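Local coordinates for CLIP-associating protein 2 (Mus musculus, PDB 3WOZ) that associates with CLIP proteins and contributes to microtubule dynamics, probably by engaging tubulin through TOG domains such as this HEAT-repeat one, at residues 21-26 with 63-68; 46-51 with 82-87; 53-58 with 89-94; 73-78 with 112-117. All coordinates share one frame; numbering follows the deposited sequence.

Overall arrangement
The four contacts interlock within a row of neighbouring helices, 19-34, 41-54, 60-77, 85-96 and 102-118. Interactions 1 and 2 meet where Phe-66 CE1 lies 3.6 Å from Phe-51 CD1, and interactions 2 and 4 where Phe-51 CE2 lies 3.6 Å from Phe-73 CD1. A salt bridge from Arg-22 NE to Asp-57 OD2, 2.7 Å long, ties interaction 1 to the turn of interaction 3. Interactions 2 and 3 share helices 41-54 and 85-96, with centres about 11 Å apart. Interaction 3 reaches interaction 4 through Leu-92 CD1, 3.6 Å from Thr-115 OG1. Interactions 1 and 4 both use helix 60-77 but do not touch; their centres are about 17 Å apart.

Interaction 1. Residues 21-26 with 63-68; sequences ERKEGL and FSMFLE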
# COMPACT_ATOMS: atom_id res chain seq x y z
N GLU A 21 -26.38 2.68 9.24
CA GLU A 21 -25.97 4.05 9.54
C GLU A 21 -24.60 4.36 8.93
O GLU A 21 -24.38 5.47 8.45
CB GLU A 21 -25.95 4.26 11.05
CG GLU A 21 -27.34 4.33 11.67
CD GLU A 21 -27.72 5.74 12.06
OE1 GLU A 21 -27.27 6.19 13.14
OE2 GLU A 21 -28.47 6.40 11.30
N ARG A 22 -23.70 3.38 8.94
CA ARG A 22 -22.39 3.53 8.29
C ARG A 22 -22.55 3.71 6.78
O ARG A 22 -21.85 4.53 6.18
CB ARG A 22 -21.48 2.33 8.59
CG ARG A 22 -21.02 2.27 10.04
CD ARG A 22 -19.81 1.35 10.23
NE ARG A 22 -20.05 -0.01 9.75
CZ ARG A 22 -20.63 -0.99 10.45
NH1 ARG A 22 -21.06 -0.78 11.69
NH2 ARG A 22 -20.78 -2.19 9.91
N LYS A 23 -23.47 2.96 6.19
CA LYS A 23 -23.81 3.08 4.77
C LYS A 23 -24.31 4.49 4.45
O LYS A 23 -23.84 5.11 3.49
CB LYS A 23 -24.86 2.03 4.40
CG LYS A 23 -25.49 2.20 3.03
CD LYS A 23 -26.64 1.22 2.81
CE LYS A 23 -27.40 1.52 1.53
NZ LYS A 23 -28.45 0.50 1.24
N GLU A 24 -25.24 4.98 5.26
CA GLU A 24 -25.81 6.31 5.06
C GLU A 24 -24.75 7.40 5.25
O GLU A 24 -24.75 8.39 4.51
CB GLU A 24 -27.00 6.54 6.01
CG GLU A 24 -28.14 7.34 5.38
CD GLU A 24 -28.76 6.66 4.16
OE1 GLU A 24 -28.89 5.41 4.14
OE2 GLU A 24 -29.14 7.39 3.21
N GLY A 25 -23.86 7.21 6.22
CA GLY A 25 -22.72 8.10 6.43
C GLY A 25 -21.78 8.19 5.24
O GLY A 25 -21.37 9.29 4.84
N LEU A 26 -21.45 7.04 4.66
CA LEU A 26 -20.58 6.97 3.48
C LEU A 26 -21.21 7.64 2.25
O LEU A 26 -20.50 8.27 1.46
CB LEU A 26 -20.18 5.52 3.16
CG LEU A 26 -19.16 4.87 4.10
CD1 LEU A 26 -19.06 3.38 3.84
CD2 LEU A 26 -17.79 5.53 3.99
N PHE A 63 -18.11 -2.14 3.53
CA PHE A 63 -16.69 -2.21 3.20
C PHE A 63 -16.40 -1.88 1.74
O PHE A 63 -15.48 -1.13 1.44
CB PHE A 63 -16.11 -3.59 3.59
CG PHE A 63 -14.64 -3.74 3.28
CD1 PHE A 63 -14.22 -4.55 2.23
CD2 PHE A 63 -13.68 -3.08 4.04
CE1 PHE A 63 -12.86 -4.70 1.94
CE2 PHE A 63 -12.32 -3.22 3.76
CZ PHE A 63 -11.91 -4.03 2.71
N SER A 64 -17.21 -2.43 0.83
CA SER A 64 -17.09 -2.12 -0.59
C SER A 64 -17.38 -0.66 -0.91
O SER A 64 -16.71 -0.06 -1.75
CB SER A 64 -17.99 -3.03 -1.42
OG SER A 64 -17.31 -4.24 -1.72
N MSE A 65 -18.38 -0.09 -0.23
CA MSE A 65 -18.67 1.34 -0.34
C MSE A 65 -17.53 2.21 0.20
O MSE A 65 -17.26 3.30 -0.32
CB MSE A 65 -19.95 1.69 0.42
CG MSE A 65 -21.23 1.21 -0.23
SE MSE A 65 -22.72 1.73 0.91
CE MSE A 65 -22.50 3.67 0.78
N PHE A 66 -16.89 1.74 1.27
CA PHE A 66 -15.74 2.40 1.87
C PHE A 66 -14.57 2.46 0.89
O PHE A 66 -13.99 3.52 0.67
CB PHE A 66 -15.34 1.70 3.19
CG PHE A 66 -13.88 1.83 3.55
CD1 PHE A 66 -13.34 3.06 3.93
CD2 PHE A 66 -13.06 0.70 3.56
CE1 PHE A 66 -11.99 3.17 4.28
CE2 PHE A 66 -11.71 0.80 3.91
CZ PHE A 66 -11.17 2.03 4.27
N LEU A 67 -14.25 1.32 0.28
CA LEU A 67 -13.22 1.24 -0.76
C LEU A 67 -13.45 2.21 -1.92
O LEU A 67 -12.50 2.79 -2.44
CB LEU A 67 -13.09 -0.18 -1.30
CG LEU A 67 -12.48 -1.22 -0.37
CD1 LEU A 67 -12.53 -2.58 -1.05
CD2 LEU A 67 -11.03 -0.86 0.06
N GLU A 68 -14.72 2.38 -2.31
CA GLU A 68 -15.08 3.30 -3.39
C GLU A 68 -14.93 4.76 -2.97
O GLU A 68 -14.54 5.60 -3.77
CB GLU A 68 -16.51 3.06 -3.87
CG GLU A 68 -16.66 1.79 -4.68
CD GLU A 68 -18.11 1.41 -4.93
OE1 GLU A 68 -18.93 1.49 -3.99
OE2 GLU A 68 -18.43 1.03 -6.08
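The carbonyl oxygen of Lys-23 is met by a methyl group: CE of Met-65, a selenomethionine, lies 3.3 Å from Lys-23 O. The Met-65 chain runs out straight as far as the selenium and then bends (chi3 64°), which tucks CE against the backbone of the facing helix and brings it within 3.8 Å of Leu-26 CB. The selenium itself lies beside the aliphatic root of the lysine, with Met-65 SE 3.5 Å from Lys-23 CG, while the rest of the lysine chain extends away from the contact. Helices 19-34 and 60-77 lie side by side as in the stacked helices of a HEAT-repeat solenoid: their segments run nearly parallel, at 18°, with axes 9.9 Å apart. Leu-26 comes in from the first of these helices. Its CD1 methyl sits 3.7 Å from the backbone Phe-66 N and 4.1 Å from Phe-66 CB, and it also touches Met-65 CB at 3.9 Å, so a single branch lies against two successive residues. The Phe-66 ring then turns off toward helix 41-54, where Met-54 packs against both Phe-66 and Leu-26.

Interaction 2. Residues 46-51 with 82-87; sequences RLCEIF and QDWLFV
A cysteine sulfur-aromatic contact, Cys-48 on the Trp-84 indole, joins helix 41-54 to the residues leading into helix 85-96, within the HEAT-type helical array. Both heavy atoms of the cysteine side chain lie over one face of the five-membered ring: Cys-48 CB is 3.7 Å from the centroid of that Trp-84 ring and only 12° off its normal, and Cys-48 SG is 3.9 Å from the same centroid. The first is a CH-pi contact, the second the sulfur-aromatic one. With CG anti to the backbone N (chi1 -170°), Trp-84 holds its indole out across the gap. The benzo part goes on to the next turn of helix 41-54, where Phe-51 CB approaches Trp-84 CZ2 at 3.7 Å and Trp-84 CH2 comes to the edge of the Phe-51 ring. Trp-84 NE1 is hydrogen-bonded to Thr-52 OG1, which is also hydrogen-bonded to Cys-48 O. Without the indole, as with an alanine here, Cys-48 and Phe-51 would probably lose the surface they lie on and the Thr-52 hydroxyl its N-H partner. Leu-70 of helix 60-77 packs against both Trp-84 and Phe-51, and Leu-26 of helix 19-34 also lies on Phe-51.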
# COMPACT_ATOMS: atom_id res chain seq x y z
N ARG A 46 -10.09 12.93 12.41
CA ARG A 46 -11.15 12.03 12.86
C ARG A 46 -11.60 11.06 11.75
O ARG A 46 -11.83 9.88 12.01
CB ARG A 46 -12.34 12.83 13.40
CG ARG A 46 -13.58 12.00 13.72
CD ARG A 46 -14.41 12.66 14.81
NE ARG A 46 -15.84 12.31 14.74
CZ ARG A 46 -16.37 11.18 15.21
NH1 ARG A 46 -15.61 10.26 15.79
NH2 ARG A 46 -17.68 10.98 15.11
N LEU A 47 -11.70 11.57 10.52
CA LEU A 47 -12.08 10.74 9.38
C LEU A 47 -11.03 9.66 9.09
O LEU A 47 -11.38 8.52 8.78
CB LEU A 47 -12.36 11.59 8.13
CG LEU A 47 -12.70 10.90 6.80
CD1 LEU A 47 -13.73 9.78 6.97
CD2 LEU A 47 -13.18 11.91 5.79
N CYS A 48 -9.75 10.03 9.19
CA CYS A 48 -8.66 9.07 9.03
C CYS A 48 -8.72 7.97 10.08
O CYS A 48 -8.41 6.81 9.79
CB CYS A 48 -7.31 9.77 9.09
SG CYS A 48 -6.97 10.72 7.61
N GLU A 49 -9.13 8.33 11.29
CA GLU A 49 -9.28 7.38 12.39
C GLU A 49 -10.46 6.44 12.16
O GLU A 49 -10.37 5.24 12.45
CB GLU A 49 -9.40 8.11 13.73
CG GLU A 49 -8.10 8.79 14.16
CD GLU A 49 -8.27 9.79 15.29
OE1 GLU A 49 -9.42 9.99 15.76
OE2 GLU A 49 -7.25 10.38 15.71
N ILE A 50 -11.55 6.99 11.63
CA ILE A 50 -12.72 6.21 11.22
C ILE A 50 -12.37 5.24 10.08
O ILE A 50 -12.77 4.07 10.10
CB ILE A 50 -13.89 7.13 10.80
CG1 ILE A 50 -14.48 7.83 12.03
CG2 ILE A 50 -14.98 6.33 10.05
CD1 ILE A 50 -15.38 9.02 11.70
N PHE A 51 -11.62 5.73 9.09
CA PHE A 51 -11.25 4.93 7.93
C PHE A 51 -10.28 3.80 8.29
O PHE A 51 -10.36 2.71 7.72
CB PHE A 51 -10.67 5.81 6.82
CG PHE A 51 -11.70 6.40 5.89
CD1 PHE A 51 -13.06 6.09 6.03
CD2 PHE A 51 -11.31 7.24 4.85
CE1 PHE A 51 -14.00 6.62 5.15
CE2 PHE A 51 -12.25 7.77 3.98
CZ PHE A 51 -13.60 7.46 4.13
N GLN A 82 -0.19 12.78 4.13
CA GLN A 82 1.13 12.15 4.19
C GLN A 82 1.41 11.38 5.49
O GLN A 82 2.08 10.35 5.47
CB GLN A 82 2.24 13.16 3.88
CG GLN A 82 2.37 13.44 2.39
CD GLN A 82 3.40 14.51 2.05
OE1 GLN A 82 4.35 14.74 2.80
NE2 GLN A 82 3.22 15.15 0.90
N ASP A 83 0.87 11.88 6.60
CA ASP A 83 1.03 11.24 7.90
C ASP A 83 0.13 10.02 8.06
O ASP A 83 0.36 9.19 8.94
CB ASP A 83 0.78 12.24 9.03
CG ASP A 83 1.81 13.35 9.08
OD1 ASP A 83 1.42 14.51 9.31
OD2 ASP A 83 3.02 13.07 8.89
N TRP A 84 -0.89 9.91 7.21
CA TRP A 84 -1.81 8.77 7.23
C TRP A 84 -1.42 7.73 6.18
O TRP A 84 -2.00 6.63 6.14
CB TRP A 84 -3.25 9.24 7.01
CG TRP A 84 -4.29 8.17 7.25
CD1 TRP A 84 -4.53 7.50 8.41
CD2 TRP A 84 -5.21 7.63 6.29
NE1 TRP A 84 -5.54 6.59 8.24
CE2 TRP A 84 -5.98 6.65 6.95
CE3 TRP A 84 -5.47 7.90 4.93
CZ2 TRP A 84 -6.99 5.92 6.30
CZ3 TRP A 84 -6.47 7.18 4.29
CH2 TRP A 84 -7.22 6.20 4.98
N LEU A 85 -0.43 8.06 5.35
CA LEU A 85 -0.05 7.23 4.22
C LEU A 85 0.40 5.82 4.62
O LEU A 85 0.05 4.85 3.93
CB LEU A 85 1.01 7.92 3.34
CG LEU A 85 1.53 7.16 2.11
CD1 LEU A 85 0.40 6.77 1.14
CD2 LEU A 85 2.63 7.94 1.39
N PHE A 86 1.16 5.70 5.71
CA PHE A 86 1.60 4.39 6.18
C PHE A 86 0.39 3.46 6.38
O PHE A 86 0.40 2.33 5.92
CB PHE A 86 2.42 4.49 7.48
CG PHE A 86 2.67 3.15 8.13
CD1 PHE A 86 1.82 2.68 9.13
CD2 PHE A 86 3.74 2.35 7.73
CE1 PHE A 86 2.05 1.43 9.74
CE2 PHE A 86 3.98 1.12 8.32
CZ PHE A 86 3.13 0.65 9.33
N VAL A 87 -0.63 3.98 7.05
CA VAL A 87 -1.84 3.21 7.35
C VAL A 87 -2.61 2.88 6.07
O VAL A 87 -2.97 1.73 5.86
CB VAL A 87 -2.74 3.96 8.37
CG1 VAL A 87 -4.14 3.36 8.41
CG2 VAL A 87 -2.11 3.95 9.76

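Interaction 3. Residues 53-58 with 89-94; sequences RMFADP and LTQLLK
This is a CH-pi contact between Phe-55 and Gln-91, made where the chain turns at the C-terminal end of helix 41-54 and faces the side of helix 85-96. The CB of Gln-91 sits almost squarely above the phenyl ring, 3.5 Å from the Phe-55 ring centroid and 5° off the ring normal, so all six ring carbons lie at similar distances from it. The ring reaches the helix because chi1 of -84° sets CG beside the backbone N, opposite the carbonyl carbon. Gln-91 bends at chi2, and its amide, turned 65° from the ring plane, lies back over the root of the phenylalanine: Gln-91 OE1 is 3.5 Å from Phe-55 CB. The second touch comes at the rim, where Leu-92 CD2 lies in the ring plane, 3.7 Å from Phe-55 CE1. Two successive helix residues therefore meet one ring, the glutamine over a face and the leucine at an edge. The Phe-55 backbone belongs to a type I beta turn from Met-54 to Asp-57, closed by the 3.0 Å bond from Asp-57 N to Met-54 O. A serine in place of Phe-55 would probably open a gap between the turn and the helix and leave Gln-91 CB and Leu-92 CD2 without their aromatic partner. Phe-66 of helix 60-77 packs edge-to-face with Phe-55, Lys-95 bonds to the Phe-55 carbonyl oxygen, and Leu-92 continues onto Leu-70 of helix 60-77 and Ala-111 of helix 102-118.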
# COMPACT_ATOMS: atom_id res chain seq x y z
N ARG A 53 -10.27 2.14 11.07
CA ARG A 53 -11.12 1.09 11.63
C ARG A 53 -12.00 0.44 10.55
O ARG A 53 -12.28 -0.76 10.61
CB ARG A 53 -12.00 1.65 12.75
CG ARG A 53 -11.23 2.13 13.97
CD ARG A 53 -12.14 2.29 15.18
NE ARG A 53 -13.30 3.12 14.88
CZ ARG A 53 -13.32 4.45 15.00
NH1 ARG A 53 -12.23 5.10 15.40
NH2 ARG A 53 -14.42 5.12 14.71
N MSE A 54 -12.41 1.24 9.56
CA MSE A 54 -13.23 0.76 8.45
C MSE A 54 -12.56 -0.33 7.62
O MSE A 54 -13.23 -1.12 6.95
CB MSE A 54 -13.68 1.92 7.56
CG MSE A 54 -15.13 1.82 7.12
SE MSE A 54 -15.92 3.54 6.65
CE MSE A 54 -17.65 3.36 7.54
N PHE A 55 -11.23 -0.37 7.65
CA PHE A 55 -10.49 -1.44 6.99
C PHE A 55 -10.87 -2.82 7.53
O PHE A 55 -10.75 -3.82 6.83
CB PHE A 55 -8.98 -1.22 7.09
CG PHE A 55 -8.43 -0.29 6.04
CD1 PHE A 55 -8.40 -0.69 4.71
CD2 PHE A 55 -7.96 0.97 6.38
CE1 PHE A 55 -7.90 0.17 3.72
CE2 PHE A 55 -7.45 1.83 5.40
CZ PHE A 55 -7.42 1.42 4.07
N ALA A 56 -11.33 -2.85 8.78
CA ALA A 56 -11.82 -4.08 9.40
C ALA A 56 -13.34 -4.13 9.54
O ALA A 56 -13.86 -4.79 10.44
CB ALA A 56 -11.15 -4.27 10.77
N ASP A 57 -14.07 -3.45 8.66
CA ASP A 57 -15.53 -3.43 8.73
C ASP A 57 -16.10 -4.81 8.36
O ASP A 57 -15.79 -5.33 7.29
CB ASP A 57 -16.11 -2.35 7.81
CG ASP A 57 -17.53 -1.98 8.16
OD1 ASP A 57 -18.45 -2.81 7.97
OD2 ASP A 57 -17.74 -0.84 8.62
N PRO A 58 -16.93 -5.40 9.25
CA PRO A 58 -17.40 -6.77 9.03
C PRO A 58 -18.53 -6.88 8.01
O PRO A 58 -18.84 -7.98 7.55
CB PRO A 58 -17.88 -7.19 10.42
CG PRO A 58 -18.36 -5.93 11.03
CD PRO A 58 -17.44 -4.84 10.51
N LEU A 89 -1.65 2.71 2.87
CA LEU A 89 -0.95 1.83 1.94
C LEU A 89 -0.80 0.41 2.47
O LEU A 89 -1.06 -0.57 1.75
CB LEU A 89 0.41 2.43 1.55
CG LEU A 89 1.32 1.64 0.60
CD1 LEU A 89 0.57 1.19 -0.66
CD2 LEU A 89 2.56 2.44 0.26
N THR A 90 -0.40 0.28 3.74
CA THR A 90 -0.19 -1.03 4.33
C THR A 90 -1.50 -1.79 4.50
O THR A 90 -1.56 -2.99 4.24
CB THR A 90 0.56 -0.97 5.69
OG1 THR A 90 -0.17 -0.16 6.61
CG2 THR A 90 1.96 -0.41 5.50
N GLN A 91 -2.55 -1.08 4.93
CA GLN A 91 -3.86 -1.72 5.11
C GLN A 91 -4.45 -2.18 3.77
O GLN A 91 -5.07 -3.24 3.70
CB GLN A 91 -4.84 -0.79 5.84
CG GLN A 91 -4.56 -0.65 7.33
CD GLN A 91 -4.81 -1.93 8.10
OE1 GLN A 91 -5.88 -2.53 8.02
NE2 GLN A 91 -3.80 -2.37 8.86
N LEU A 92 -4.22 -1.39 2.72
CA LEU A 92 -4.68 -1.76 1.38
C LEU A 92 -3.93 -2.99 0.86
O LEU A 92 -4.53 -3.85 0.20
CB LEU A 92 -4.54 -0.60 0.40
CG LEU A 92 -5.58 0.52 0.40
CD1 LEU A 92 -5.18 1.57 -0.64
CD2 LEU A 92 -7.00 -0.01 0.12
N LEU A 93 -2.64 -3.08 1.17
CA LEU A 93 -1.84 -4.24 0.75
C LEU A 93 -2.25 -5.51 1.50
O LEU A 93 -2.27 -6.60 0.91
CB LEU A 93 -0.34 -3.97 0.90
CG LEU A 93 0.26 -2.98 -0.09
CD1 LEU A 93 1.63 -2.55 0.39
CD2 LEU A 93 0.33 -3.56 -1.50
N LYS A 94 -2.59 -5.37 2.77
CA LYS A 94 -3.14 -6.48 3.55
C LYS A 94 -4.47 -6.96 2.96
O LYS A 94 -4.68 -8.16 2.79
CB LYS A 94 -3.29 -6.10 5.02
CG LYS A 94 -1.97 -5.98 5.77
CD LYS A 94 -2.20 -5.62 7.23
CE LYS A 94 -0.99 -6.02 8.07
NZ LYS A 94 -1.07 -5.48 9.46

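Interaction 4. Residues 73-78 with 112-117; sequences FIQVHK and LDITRE
Apolar packing centres on Ile-74 and Ile-114, which meet branch to branch: Ile-74 CG2 is 3.7 Å from Ile-114 CG2. The longer arm of Ile-74 reaches the next residue of helix 102-118, its CD1 lying 3.6 Å from Thr-115 OG1. That hydroxyl is already occupied within its own helix, bonded to the carbonyl oxygen of Ala-111, so a polar atom buried between the helices is satisfied while a methyl packs beside it. Ile-114 sends its own long arm the other way. Bent at chi2 (-58°), it brings CD1 to within 3.5 Å of Gln-75 NE2, and the extended glutamine chain passes it at about a right angle.

The polar link between the segments goes through water at the more exposed margin. Gln-75 NE2 donates to a water 2.7 Å away, and that water in turn donates to Glu-117 OE2 at 2.6 Å, so the solvent molecule spans the gap between amide and carboxylate.

A salt bridge belongs to helix 102-118 alone. Arg-116 NH2 lies 2.6 Å from Asp-113 OD1, with NH1 adding a weak second bond to the same oxygen. The guanidinium nitrogen comes from above the carboxylate plane, 51° out of it, and the same oxygen is also hydrogen-bonded to Gln-109 NE2.

Helices 60-77 and 102-118 run almost parallel here, with segment axes 9.9 Å apart and 16° between their directions, the side-by-side helix stacking typical of a HEAT-repeat solenoid such as a TOG domain.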
# COMPACT_ATOMS: atom_id res chain seq x y z
N PHE A 73 -11.66 10.39 -1.65
CA PHE A 73 -11.03 10.92 -0.45
C PHE A 73 -9.55 11.18 -0.69
O PHE A 73 -9.06 12.27 -0.38
CB PHE A 73 -11.23 9.94 0.72
CG PHE A 73 -10.52 10.34 1.98
CD1 PHE A 73 -9.47 9.57 2.48
CD2 PHE A 73 -10.92 11.47 2.70
CE1 PHE A 73 -8.83 9.92 3.65
CE2 PHE A 73 -10.27 11.83 3.87
CZ PHE A 73 -9.23 11.05 4.36
N ILE A 74 -8.86 10.19 -1.25
CA ILE A 74 -7.46 10.34 -1.61
C ILE A 74 -7.26 11.47 -2.63
O ILE A 74 -6.38 12.31 -2.45
CB ILE A 74 -6.85 9.01 -2.13
CG1 ILE A 74 -6.84 7.94 -1.03
CG2 ILE A 74 -5.43 9.24 -2.65
CD1 ILE A 74 -6.77 6.52 -1.55
N GLN A 75 -8.07 11.48 -3.68
CA GLN A 75 -7.94 12.49 -4.74
C GLN A 75 -8.14 13.93 -4.24
O GLN A 75 -7.45 14.83 -4.69
CB GLN A 75 -8.86 12.18 -5.91
CG GLN A 75 -8.34 11.05 -6.79
CD GLN A 75 -9.37 10.52 -7.77
OE1 GLN A 75 -10.56 10.82 -7.66
NE2 GLN A 75 -8.91 9.71 -8.72
N VAL A 76 -9.05 14.12 -3.29
CA VAL A 76 -9.34 15.44 -2.76
C VAL A 76 -8.32 15.91 -1.72
O VAL A 76 -7.92 17.07 -1.71
CB VAL A 76 -10.80 15.52 -2.21
CG1 VAL A 76 -11.02 16.73 -1.31
CG2 VAL A 76 -11.80 15.51 -3.37
N HIS A 77 -7.86 14.99 -0.86
CA HIS A 77 -7.06 15.35 0.30
C HIS A 77 -5.60 14.86 0.31
O HIS A 77 -4.92 15.00 1.33
CB HIS A 77 -7.75 14.88 1.59
CG HIS A 77 -9.04 15.60 1.88
ND1 HIS A 77 -10.27 14.98 1.77
CD2 HIS A 77 -9.28 16.87 2.26
CE1 HIS A 77 -11.22 15.85 2.08
NE2 HIS A 77 -10.65 17.00 2.37
N LYS A 78 -5.13 14.32 -0.81
CA LYS A 78 -3.76 13.78 -0.90
C LYS A 78 -2.65 14.67 -0.30
O LYS A 78 -1.71 14.16 0.31
CB LYS A 78 -3.41 13.37 -2.34
CG LYS A 78 -3.62 14.45 -3.40
CD LYS A 78 -3.31 13.90 -4.79
CE LYS A 78 -3.60 14.91 -5.89
NZ LYS A 78 -2.52 15.92 -6.03
N LEU A 112 -5.38 1.21 -4.46
CA LEU A 112 -3.92 1.13 -4.52
C LEU A 112 -3.35 1.96 -5.67
O LEU A 112 -2.34 2.64 -5.50
CB LEU A 112 -3.43 -0.32 -4.65
CG LEU A 112 -3.41 -1.22 -3.42
CD1 LEU A 112 -3.19 -2.67 -3.85
CD2 LEU A 112 -2.33 -0.78 -2.41
N ASP A 113 -3.99 1.88 -6.84
CA ASP A 113 -3.53 2.61 -8.02
C ASP A 113 -3.63 4.11 -7.80
O ASP A 113 -2.72 4.86 -8.16
CB ASP A 113 -4.34 2.21 -9.27
CG ASP A 113 -4.08 0.77 -9.71
OD1 ASP A 113 -3.10 0.13 -9.28
OD2 ASP A 113 -4.88 0.28 -10.53
N ILE A 114 -4.74 4.55 -7.21
CA ILE A 114 -4.96 5.95 -6.85
C ILE A 114 -3.88 6.41 -5.86
O ILE A 114 -3.24 7.44 -6.08
CB ILE A 114 -6.38 6.17 -6.26
CG1 ILE A 114 -7.47 5.79 -7.27
CG2 ILE A 114 -6.57 7.61 -5.77
CD1 ILE A 114 -7.42 6.55 -8.58
N THR A 115 -3.68 5.64 -4.80
CA THR A 115 -2.62 5.90 -3.81
C THR A 115 -1.27 6.09 -4.49
O THR A 115 -0.59 7.08 -4.25
CB THR A 115 -2.51 4.76 -2.78
OG1 THR A 115 -3.77 4.58 -2.14
CG2 THR A 115 -1.45 5.08 -1.71
N ARG A 116 -0.92 5.15 -5.36
CA ARG A 116 0.40 5.13 -6.00
C ARG A 116 0.68 6.38 -6.83
O ARG A 116 1.83 6.82 -6.90
CB ARG A 116 0.53 3.89 -6.87
CG ARG A 116 1.96 3.37 -7.05
CD ARG A 116 1.93 1.90 -7.48
NE ARG A 116 1.05 1.74 -8.64
CZ ARG A 116 -0.04 0.98 -8.68
NH1 ARG A 116 -0.42 0.24 -7.64
NH2 ARG A 116 -0.74 0.95 -9.80
N GLU A 117 -0.36 6.95 -7.43
CA GLU A 117 -0.20 8.15 -8.26
C GLU A 117 -0.47 9.45 -7.50
O GLU A 117 -0.35 10.53 -8.07
CB GLU A 117 -1.08 8.06 -9.52
CG GLU A 117 -2.59 8.22 -9.27
CD GLU A 117 -3.43 7.97 -10.52
OE1 GLU A 117 -2.97 7.27 -11.45
OE2 GLU A 117 -4.58 8.46 -10.57
O HOH W 1 -6.20 9.87 -9.07